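Local coordinates for CIR protein (PDB 6ZYV) that is of unknown function but belongs to the PIR variant antigens of malaria parasites, whose helical ectodomain is probably displayed at the surface of infected red blood cells, at residues A[9-12]-A[13-17]; A[93-96]-A[97-101]; A[117-121]-A[122-126]; A[138-141]-A[142-146]. The protein carries 5 engineered substitutions. All coordinates share one frame; numbering follows the deposited sequence.

Contact 1: A[9-12]-A[13-17]; sequences KYVC and KDIKK
K9 meets K13 one helical turn on, the methylene CB of K13 lying 3.5 Å from K9 O. The two NZ atoms stand 6.3 Å apart; D172, which pairs with K13 NZ in a salt bridge and touches K9, would lessen the repulsion of like charges. At Y10 the carbonyl O takes the N-H of D14 at 2.9 Å. CG of D14 stands beside its own backbone N (chi1 -61°), on the side of the preceding turn, and OD2 lies 3.2 Å from Y10 O, acceptor facing acceptor; K17 NZ reaches D14 OD1 in a salt bridge of 3.2 Å, which should partly offset the electrostatic cost of two acceptors lying close. V11 and I15 run alongside each other, V11 CG1 against I15 CD1 at 4.0 Å, two branched apolar chains forming one greasy ridge. C12 O accepts from K16 N at 3.2 Å, while C12 SG is joined to C165 by a disulfide. The ridge of V11 and I15 faces inward: V11 packs on helices 55-71 and 81-101, I15 on W94 and on helix 154-174, to which the disulfide also ties this helix.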
loop_
_atom_site.group_PDB
_atom_site.type_symbol
_atom_site.label_atom_id
_atom_site.label_comp_id
_atom_site.label_asym_id
_atom_site.label_seq_id
_atom_site.Cartn_x
_atom_site.Cartn_y
_atom_site.Cartn_z
ATOM N N LYS A 9 5.922 5.473 -7.802
ATOM C CA LYS A 9 5.636 6.874 -8.089
ATOM C C LYS A 9 4.109 7.131 -8.003
ATOM O O LYS A 9 3.681 8.064 -7.330
ATOM C CB LYS A 9 6.165 7.212 -9.497
ATOM C CG LYS A 9 5.872 8.619 -9.973
ATOM C CD LYS A 9 6.428 8.828 -11.379
ATOM C CE LYS A 9 6.229 10.244 -11.887
ATOM N NZ LYS A 9 6.606 10.374 -13.325
ATOM N N TYR A 10 3.317 6.194 -8.536
ATOM C CA TYR A 10 1.863 6.285 -8.554
ATOM C C TYR A 10 1.231 5.657 -7.327
ATOM O O TYR A 10 0.308 6.240 -6.786
ATOM C CB TYR A 10 1.285 5.666 -9.838
ATOM C CG TYR A 10 1.836 6.323 -11.070
ATOM C CD1 TYR A 10 1.575 7.655 -11.340
ATOM C CD2 TYR A 10 2.717 5.643 -11.912
ATOM C CE1 TYR A 10 2.103 8.276 -12.464
ATOM C CE2 TYR A 10 3.296 6.267 -13.006
ATOM C CZ TYR A 10 2.972 7.578 -13.294
ATOM O OH TYR A 10 3.536 8.171 -14.404
ATOM N N VAL A 11 1.726 4.499 -6.868
ATOM C CA VAL A 11 1.203 3.819 -5.677
ATOM C C VAL A 11 1.265 4.728 -4.455
ATOM O O VAL A 11 0.262 4.872 -3.751
ATOM C CB VAL A 11 1.953 2.490 -5.460
ATOM C CG1 VAL A 11 1.629 1.859 -4.106
ATOM C CG2 VAL A 11 1.669 1.519 -6.594
ATOM N N CYS A 12 2.417 5.403 -4.247
ATOM C CA CYS A 12 2.636 6.326 -3.121
ATOM C C CYS A 12 1.704 7.532 -3.189
ATOM O O CYS A 12 1.178 7.992 -2.173
ATOM C CB CYS A 12 4.104 6.748 -3.038
ATOM S SG CYS A 12 5.237 5.400 -2.607
ATOM N N LYS A 13 1.465 8.020 -4.397
ATOM C CA LYS A 13 0.577 9.145 -4.651
ATOM C C LYS A 13 -0.867 8.746 -4.358
ATOM O O LYS A 13 -1.575 9.477 -3.681
ATOM C CB LYS A 13 0.734 9.541 -6.137
ATOM C CG LYS A 13 0.490 10.988 -6.490
ATOM C CD LYS A 13 1.468 11.390 -7.600
ATOM C CE LYS A 13 0.904 12.295 -8.658
ATOM N NZ LYS A 13 1.938 12.588 -9.697
ATOM N N ASP A 14 -1.303 7.578 -4.849
ATOM C CA ASP A 14 -2.676 7.114 -4.663
ATOM C C ASP A 14 -2.993 6.822 -3.215
ATOM O O ASP A 14 -4.060 7.208 -2.747
ATOM C CB ASP A 14 -2.978 5.889 -5.545
ATOM C CG ASP A 14 -2.847 6.154 -7.030
ATOM O OD1 ASP A 14 -2.952 7.330 -7.432
ATOM O OD2 ASP A 14 -2.590 5.184 -7.788
ATOM N N ILE A 15 -2.050 6.203 -2.485
ATOM C CA ILE A 15 -2.271 5.913 -1.070
ATOM C C ILE A 15 -2.438 7.216 -0.286
ATOM O O ILE A 15 -3.398 7.346 0.483
ATOM C CB ILE A 15 -1.167 4.984 -0.473
ATOM C CG1 ILE A 15 -1.281 3.564 -1.044
ATOM C CG2 ILE A 15 -1.240 4.966 1.041
ATOM C CD1 ILE A 15 -0.185 2.607 -0.649
ATOM N N LYS A 16 -1.570 8.215 -0.552
ATOM C CA LYS A 16 -1.716 9.507 0.126
ATOM C C LYS A 16 -3.087 10.154 -0.146
ATOM O O LYS A 16 -3.748 10.654 0.779
ATOM C CB LYS A 16 -0.573 10.484 -0.196
ATOM C CG LYS A 16 -0.729 11.825 0.550
ATOM C CD LYS A 16 0.374 12.071 1.587
ATOM C CE LYS A 16 0.354 13.454 2.213
ATOM N NZ LYS A 16 -0.893 13.668 3.001
ATOM N N LYS A 17 -3.537 10.092 -1.408
ATOM C CA LYS A 17 -4.832 10.644 -1.815
ATOM C C LYS A 17 -5.988 9.987 -1.018
ATOM O O LYS A 17 -6.780 10.697 -0.394
ATOM C CB LYS A 17 -5.036 10.465 -3.341
ATOM C CG LYS A 17 -5.179 11.768 -4.116
ATOM C CD LYS A 17 -5.069 11.576 -5.654
ATOM C CE LYS A 17 -3.741 10.974 -6.123
ATOM N NZ LYS A 17 -3.797 10.440 -7.528
#

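Contact 2: A[93-96]-A[97-101]; sequences LWLS and YILNQ
The indole of W94 forms a flat wall, and I98 is the bump set against it. CG1 of I98 stands over one face of the six-membered ring, 3.7 Å from its centroid and 21° off the normal, a CH-pi contact displaced toward the rim; CD1 follows the same face, lying 3.9 Å from W94 CZ2. The chi1 of W94, 173°, swings the indole along the helix toward its C-terminal end, where the CG1-CD1 arm of I98 lies along that face. Y97 comes to the five-membered ring obliquely, planes at 48°, with its CD2 4.1 Å from W94 CD1. Near the edge of the tyrosine ring sits W94 O, which is bonded to I98 N at 3.0 Å. Around the helix, L95 CD1 leans on L99 CG at 4.3 Å, two leucines making a second ridge that meets helix 110-118. Small S96 turns its hydroxyl back to I92 O, as a serine buried in a helix commonly does. W94 NE1 is bonded to D19, and Y97 stacks on Y158 of helix 154-174. Side chains at i and i+4 form ridges along a buried helix, which here packs against helices 8-20, 110-118 and 154-174 of an all-helical fold.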
loop_
_atom_site.group_PDB
_atom_site.type_symbol
_atom_site.label_atom_id
_atom_site.label_comp_id
_atom_site.label_asym_id
_atom_site.label_seq_id
_atom_site.Cartn_x
_atom_site.Cartn_y
_atom_site.Cartn_z
ATOM N N LEU A 93 -1.685 -4.257 2.181
ATOM C CA LEU A 93 -0.759 -3.701 3.166
ATOM C C LEU A 93 -1.379 -2.415 3.720
ATOM O O LEU A 93 -1.381 -2.215 4.930
ATOM C CB LEU A 93 0.617 -3.402 2.521
ATOM C CG LEU A 93 1.645 -2.733 3.434
ATOM C CD1 LEU A 93 1.969 -3.647 4.645
ATOM C CD2 LEU A 93 2.928 -2.340 2.636
ATOM N N TRP A 94 -1.951 -1.560 2.840
ATOM C CA TRP A 94 -2.612 -0.329 3.262
ATOM C C TRP A 94 -3.822 -0.677 4.127
ATOM O O TRP A 94 -4.033 -0.053 5.169
ATOM C CB TRP A 94 -3.046 0.510 2.042
ATOM C CG TRP A 94 -3.890 1.703 2.401
ATOM C CD1 TRP A 94 -3.453 2.904 2.894
ATOM C CD2 TRP A 94 -5.334 1.781 2.365
ATOM N NE1 TRP A 94 -4.529 3.737 3.104
ATOM C CE2 TRP A 94 -5.694 3.071 2.780
ATOM C CE3 TRP A 94 -6.358 0.902 1.955
ATOM C CZ2 TRP A 94 -7.043 3.496 2.822
ATOM C CZ3 TRP A 94 -7.682 1.312 2.030
ATOM C CH2 TRP A 94 -8.015 2.594 2.466
ATOM N N LEU A 95 -4.608 -1.685 3.710
ATOM C CA LEU A 95 -5.780 -2.122 4.437
ATOM C C LEU A 95 -5.406 -2.603 5.844
ATOM O O LEU A 95 -6.101 -2.264 6.803
ATOM C CB LEU A 95 -6.532 -3.192 3.633
ATOM C CG LEU A 95 -7.866 -3.654 4.235
ATOM C CD1 LEU A 95 -8.817 -2.486 4.455
ATOM C CD2 LEU A 95 -8.501 -4.752 3.366
ATOM N N SER A 96 -4.277 -3.332 5.980
ATOM C CA SER A 96 -3.776 -3.806 7.277
ATOM C C SER A 96 -3.426 -2.636 8.169
ATOM O O SER A 96 -3.739 -2.652 9.353
ATOM C CB SER A 96 -2.545 -4.683 7.092
ATOM O OG SER A 96 -2.896 -5.761 6.251
ATOM N N TYR A 97 -2.786 -1.610 7.602
ATOM C CA TYR A 97 -2.437 -0.394 8.313
ATOM C C TYR A 97 -3.722 0.288 8.840
ATOM O O TYR A 97 -3.767 0.660 10.004
ATOM C CB TYR A 97 -1.576 0.535 7.418
ATOM C CG TYR A 97 -1.758 2.006 7.702
ATOM C CD1 TYR A 97 -1.156 2.600 8.801
ATOM C CD2 TYR A 97 -2.581 2.794 6.901
ATOM C CE1 TYR A 97 -1.356 3.942 9.092
ATOM C CE2 TYR A 97 -2.822 4.126 7.203
ATOM C CZ TYR A 97 -2.195 4.707 8.292
ATOM O OH TYR A 97 -2.410 6.042 8.589
ATOM N N ILE A 98 -4.750 0.451 7.991
ATOM C CA ILE A 98 -6.016 1.085 8.372
ATOM C C ILE A 98 -6.709 0.316 9.494
ATOM O O ILE A 98 -7.107 0.915 10.493
ATOM C CB ILE A 98 -6.952 1.220 7.132
ATOM C CG1 ILE A 98 -6.351 2.193 6.114
ATOM C CG2 ILE A 98 -8.408 1.617 7.537
ATOM C CD1 ILE A 98 -6.200 3.595 6.615
ATOM N N LEU A 99 -6.828 -1.000 9.349
ATOM C CA LEU A 99 -7.461 -1.817 10.367
ATOM C C LEU A 99 -6.672 -1.781 11.675
ATOM O O LEU A 99 -7.276 -1.713 12.736
ATOM C CB LEU A 99 -7.717 -3.247 9.866
ATOM C CG LEU A 99 -8.691 -3.383 8.675
ATOM C CD1 LEU A 99 -8.992 -4.842 8.396
ATOM C CD2 LEU A 99 -10.025 -2.651 8.929
ATOM N N ASN A 100 -5.343 -1.729 11.604
ATOM C CA ASN A 100 -4.513 -1.606 12.798
ATOM C C ASN A 100 -4.778 -0.249 13.491
ATOM O O ASN A 100 -4.834 -0.204 14.720
ATOM C CB ASN A 100 -3.028 -1.761 12.449
ATOM C CG ASN A 100 -2.141 -1.709 13.667
ATOM O OD1 ASN A 100 -1.425 -0.740 13.905
ATOM N ND2 ASN A 100 -2.208 -2.739 14.482
ATOM N N GLN A 101 -5.010 0.826 12.715
ATOM C CA GLN A 101 -5.309 2.144 13.272
ATOM C C GLN A 101 -6.677 2.177 13.946
ATOM O O GLN A 101 -6.803 2.713 15.044
ATOM C CB GLN A 101 -5.267 3.240 12.186
ATOM C CG GLN A 101 -3.908 3.425 11.524
ATOM C CD GLN A 101 -2.894 4.073 12.430
ATOM O OE1 GLN A 101 -2.169 3.401 13.175
ATOM N NE2 GLN A 101 -2.814 5.405 12.375
#

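Contact 3: A[117-121]-A[122-126]; sequences HIETN and TNYAS. Engineered in segment 122-126: A125 (natural residue Thr).
N121 caps helix 122-127 through bonds to N123. It occupies the N-cap, and its OD1 receives two N-H groups: the backbone N of N123 at 3.1 Å, and N123 ND2 at 3.0 Å. The side-chain donor arrives in the carbonyl plane of N121, whereas the backbone donor is tilted 31° from it. With CG of N121 swung away from its own N (chi1 -164°), the amide reaches forward over the first turn of the helix. Asparagine suits the place because its short amide offers an acceptor to the helix start while ND2 donates to Y41 O and to S60 OG, so both ends of the group are used.

Among backbone groups, Y124 N bonds to N121 O at 3.2 Å with the donor well above the carbonyl plane. N121 N bonds to I118 O, closing a type I turn over 118-121. A water bridges the turn, donating to T120 O and accepting from T122 N at 2.9 Å.

Apolar contact falls to Y124. CG2 of I118 lies over one face of its ring, 3.9 Å from the centroid and 17° off the normal, in a CH-pi contact. E119 runs alongside the same tyrosine, its CG 4.1 Å from Y124 CE2, before its carboxylate pairs with K137.

The turn joins helix 110-118 to helix 122-127. N121 and Y124 rest on I64 of helix 55-71, Y124 also touches Y136 and V140 of helix 134-149, and its hydroxyl is bonded to that of Y114.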
loop_
_atom_site.group_PDB
_atom_site.type_symbol
_atom_site.label_atom_id
_atom_site.label_comp_id
_atom_site.label_asym_id
_atom_site.label_seq_id
_atom_site.Cartn_x
_atom_site.Cartn_y
_atom_site.Cartn_z
ATOM N N HIS A 117 -17.026 -6.803 4.162
ATOM C CA HIS A 117 -17.134 -5.404 3.752
ATOM C C HIS A 117 -16.587 -5.099 2.383
ATOM O O HIS A 117 -17.005 -4.101 1.797
ATOM C CB HIS A 117 -16.506 -4.466 4.773
ATOM C CG HIS A 117 -17.166 -4.521 6.108
ATOM N ND1 HIS A 117 -18.393 -3.907 6.348
ATOM C CD2 HIS A 117 -16.777 -5.167 7.227
ATOM C CE1 HIS A 117 -18.693 -4.191 7.607
ATOM N NE2 HIS A 117 -17.744 -4.935 8.182
ATOM N N ILE A 118 -15.672 -5.919 1.857
ATOM C CA ILE A 118 -15.108 -5.648 0.527
ATOM C C ILE A 118 -15.787 -6.499 -0.517
ATOM O O ILE A 118 -16.317 -5.968 -1.486
ATOM C CB ILE A 118 -13.564 -5.760 0.519
ATOM C CG1 ILE A 118 -12.965 -4.592 1.310
ATOM C CG2 ILE A 118 -13.016 -5.805 -0.908
ATOM C CD1 ILE A 118 -11.724 -4.833 1.776
ATOM N N GLU A 119 -15.827 -7.814 -0.298
ATOM C CA GLU A 119 -16.529 -8.712 -1.213
ATOM C C GLU A 119 -18.056 -8.429 -1.230
ATOM O O GLU A 119 -18.720 -8.698 -2.215
ATOM C CB GLU A 119 -16.211 -10.164 -0.878
ATOM C CG GLU A 119 -14.742 -10.459 -1.107
ATOM C CD GLU A 119 -14.330 -11.907 -0.932
ATOM O OE1 GLU A 119 -13.330 -12.316 -1.568
ATOM O OE2 GLU A 119 -15.003 -12.631 -0.160
ATOM N N THR A 120 -18.555 -7.769 -0.177
ATOM C CA THR A 120 -19.922 -7.376 0.075
ATOM C C THR A 120 -20.290 -6.076 -0.698
ATOM O O THR A 120 -21.466 -5.845 -0.981
ATOM C CB THR A 120 -20.042 -7.348 1.591
ATOM O OG1 THR A 120 -20.551 -8.625 2.022
ATOM C CG2 THR A 120 -20.831 -6.213 2.133
ATOM N N ASN A 121 -19.295 -5.253 -1.054
ATOM C CA ASN A 121 -19.502 -4.046 -1.835
ATOM C C ASN A 121 -19.739 -4.460 -3.294
ATOM O O ASN A 121 -18.914 -5.150 -3.899
ATOM C CB ASN A 121 -18.273 -3.170 -1.748
ATOM C CG ASN A 121 -18.496 -1.766 -2.188
ATOM O OD1 ASN A 121 -19.220 -1.483 -3.154
ATOM N ND2 ASN A 121 -17.878 -0.845 -1.479
ATOM N N THR A 122 -20.860 -4.019 -3.867
ATOM C CA THR A 122 -21.210 -4.375 -5.251
ATOM C C THR A 122 -20.213 -3.839 -6.306
ATOM O O THR A 122 -20.064 -4.410 -7.387
ATOM C CB THR A 122 -22.636 -3.944 -5.525
ATOM O OG1 THR A 122 -23.012 -4.480 -6.784
ATOM C CG2 THR A 122 -22.816 -2.420 -5.483
ATOM N N ASN A 123 -19.474 -2.798 -5.946
ATOM C CA ASN A 123 -18.476 -2.147 -6.782
ATOM C C ASN A 123 -17.164 -2.897 -6.918
ATOM O O ASN A 123 -16.369 -2.593 -7.806
ATOM C CB ASN A 123 -18.247 -0.752 -6.247
ATOM C CG ASN A 123 -19.494 0.071 -6.410
ATOM O OD1 ASN A 123 -19.864 0.422 -7.513
ATOM N ND2 ASN A 123 -20.192 0.365 -5.334
ATOM N N TYR A 124 -16.927 -3.873 -6.029
ATOM C CA TYR A 124 -15.732 -4.679 -6.051
ATOM C C TYR A 124 -15.775 -5.640 -7.257
ATOM O O TYR A 124 -14.821 -5.694 -8.028
ATOM C CB TYR A 124 -15.612 -5.448 -4.721
ATOM C CG TYR A 124 -14.389 -6.323 -4.637
ATOM C CD1 TYR A 124 -13.117 -5.771 -4.630
ATOM C CD2 TYR A 124 -14.504 -7.699 -4.530
ATOM C CE1 TYR A 124 -11.988 -6.568 -4.530
ATOM C CE2 TYR A 124 -13.380 -8.510 -4.423
ATOM C CZ TYR A 124 -12.123 -7.940 -4.434
ATOM O OH TYR A 124 -10.996 -8.720 -4.351
ATOM N N ALA A 125 -16.890 -6.360 -7.444
ATOM C CA ALA A 125 -17.017 -7.276 -8.581
ATOM C C ALA A 125 -17.133 -6.544 -9.951
ATOM O O ALA A 125 -16.593 -7.035 -10.950
ATOM C CB ALA A 125 -18.209 -8.199 -8.380
ATOM N N SER A 126 -17.779 -5.362 -9.985
ATOM C CA SER A 126 -17.967 -4.659 -11.254
ATOM C C SER A 126 -16.816 -3.737 -11.688
ATOM O O SER A 126 -16.657 -3.516 -12.891
ATOM C CB SER A 126 -19.292 -3.897 -11.272
ATOM O OG SER A 126 -19.550 -3.173 -10.081
HETATM O O HOH W 1 -23.008 -3.202 -2.049
#

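Contact 4: A[138-141]-A[142-146]; sequences GIVD and KKIDL
Chi1 of 169° at V140 turns CG1 toward the C-terminal end of the helix, and chi1 of -73° at I144, with the chain extended at chi2, stretches CD1 back toward it. These turns bring the two tips together, V140 CG1 3.8 Å from I144 CD1; the side chains leave the helix on the same side and lie alongside each other. Beta-branched residues suit this spot: each fills the flank of the helix close to the main chain, and the extended arm of I144 passes over V140 O, CG1 at 3.4 Å from that oxygen. The same V140 O accepts the N-H of I144 at 2.9 Å, so the hydrocarbon arm covers a carbonyl already engaged.

On the next flank, chi1 of -59° sets K143 CG beside its own N, 3.2 Å from I139 O and 4.5 Å from I139 CG2; the bend at chi2 then turns the rest of the chain. The lysine's methylenes serve as an apolar spacer before NZ reaches D85 of helix 81-101 in a salt bridge. I139 lies on D85 and A88 of that helix as well.

K142 N to G138 O, K143 N to I139 O and D145 N to D141 O, each 3.0 Å, continue the helical i to i+4 bonding. G138 and K142 are exposed and D141 and D145 partly so; K142 also touches Q210 of helix 206-211, and D141 OD1 makes a long, weak ion pair with K137.

Chemically the stretch is amphipathic. V140 and I144 give the helix an apolar stripe that meets Y114 of helix 110-118, while the methylenes of K143 carry its charge past I139 to D85, one residue serving both the apolar and the ionic side.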
loop_
_atom_site.group_PDB
_atom_site.type_symbol
_atom_site.label_atom_id
_atom_site.label_comp_id
_atom_site.label_asym_id
_atom_site.label_seq_id
_atom_site.Cartn_x
_atom_site.Cartn_y
_atom_site.Cartn_z
ATOM N N GLY A 138 -7.093 -16.319 -4.745
ATOM C CA GLY A 138 -5.926 -16.987 -4.191
ATOM C C GLY A 138 -4.836 -15.996 -3.854
ATOM O O GLY A 138 -4.194 -16.126 -2.815
ATOM N N ILE A 139 -4.622 -14.998 -4.724
ATOM C CA ILE A 139 -3.657 -13.922 -4.511
ATOM C C ILE A 139 -4.065 -13.128 -3.262
ATOM O O ILE A 139 -3.239 -12.908 -2.388
ATOM C CB ILE A 139 -3.568 -13.009 -5.771
ATOM C CG1 ILE A 139 -2.863 -13.742 -6.928
ATOM C CG2 ILE A 139 -2.867 -11.684 -5.459
ATOM C CD1 ILE A 139 -2.834 -12.945 -8.274
ATOM N N VAL A 140 -5.339 -12.701 -3.184
ATOM C CA VAL A 140 -5.855 -11.945 -2.050
ATOM C C VAL A 140 -5.703 -12.729 -0.745
ATOM O O VAL A 140 -5.223 -12.170 0.257
ATOM C CB VAL A 140 -7.323 -11.530 -2.282
ATOM C CG1 VAL A 140 -7.952 -10.989 -1.003
ATOM C CG2 VAL A 140 -7.418 -10.524 -3.398
ATOM N N ASP A 141 -6.088 -14.014 -0.765
ATOM C CA ASP A 141 -5.970 -14.872 0.407
ATOM C C ASP A 141 -4.522 -15.021 0.880
ATOM O O ASP A 141 -4.287 -15.041 2.087
ATOM C CB ASP A 141 -6.564 -16.259 0.135
ATOM C CG ASP A 141 -8.061 -16.316 0.266
ATOM O OD1 ASP A 141 -8.633 -15.448 0.994
ATOM O OD2 ASP A 141 -8.678 -17.229 -0.357
ATOM N N LYS A 142 -3.565 -15.142 -0.069
ATOM C CA LYS A 142 -2.165 -15.275 0.266
ATOM C C LYS A 142 -1.674 -13.992 0.900
ATOM O O LYS A 142 -0.966 -14.062 1.883
ATOM C CB LYS A 142 -1.317 -15.577 -0.981
ATOM C CG LYS A 142 -0.304 -16.714 -0.787
ATOM C CD LYS A 142 0.655 -16.640 0.418
ATOM C CE LYS A 142 1.008 -18.058 0.823
ATOM N NZ LYS A 142 1.931 -18.197 1.997
ATOM N N LYS A 143 -2.069 -12.824 0.362
ATOM C CA LYS A 143 -1.660 -11.537 0.906
ATOM C C LYS A 143 -2.224 -11.337 2.306
ATOM O O LYS A 143 -1.493 -10.881 3.178
ATOM C CB LYS A 143 -2.002 -10.370 -0.046
ATOM C CG LYS A 143 -1.359 -10.469 -1.427
ATOM C CD LYS A 143 0.180 -10.481 -1.384
ATOM C CE LYS A 143 0.840 -10.595 -2.759
ATOM N NZ LYS A 143 2.338 -10.381 -2.711
ATOM N N ILE A 144 -3.490 -11.750 2.548
ATOM C CA ILE A 144 -4.107 -11.656 3.882
ATOM C C ILE A 144 -3.362 -12.567 4.876
ATOM O O ILE A 144 -3.045 -12.149 5.993
ATOM C CB ILE A 144 -5.634 -11.963 3.813
ATOM C CG1 ILE A 144 -6.382 -10.814 3.174
ATOM C CG2 ILE A 144 -6.229 -12.324 5.186
ATOM C CD1 ILE A 144 -7.815 -11.179 2.779
ATOM N N ASP A 145 -3.025 -13.772 4.439
ATOM C CA ASP A 145 -2.294 -14.724 5.264
ATOM C C ASP A 145 -0.886 -14.209 5.582
ATOM O O ASP A 145 -0.419 -14.361 6.707
ATOM C CB ASP A 145 -2.249 -16.093 4.591
ATOM C CG ASP A 145 -1.831 -17.206 5.526
ATOM O OD1 ASP A 145 -2.317 -17.223 6.687
ATOM O OD2 ASP A 145 -1.011 -18.064 5.108
ATOM N N LEU A 146 -0.242 -13.540 4.616
ATOM C CA LEU A 146 1.053 -12.929 4.804
ATOM C C LEU A 146 0.974 -11.805 5.830
ATOM O O LEU A 146 1.884 -11.692 6.633
ATOM C CB LEU A 146 1.599 -12.387 3.490
ATOM C CG LEU A 146 2.274 -13.413 2.613
ATOM C CD1 LEU A 146 2.556 -12.826 1.244
ATOM C CD2 LEU A 146 3.540 -14.014 3.307
#

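How the contacts relate
All four contacts are local, each within a continuous run, so none closes a long loop; they follow in series, neither nesting nor crossing. Contact 1, on helix 8-20, comes first and meets contact 2, on helix 81-101, where I15 CG2 packs on W94 CD1 at 3.5 Å. Contact 2 passes on to contact 3, L95 CD2 against I118 CD1, and contact 3 touches contact 4 through the Y124 hydroxyl and V140 CG2. Contacts 1 and 3 stay apart, with centres about 22 Å from each other. The chain of touches thus links helices 8-20, 81-101, 110-118, 122-127 and 134-149 across the bundle.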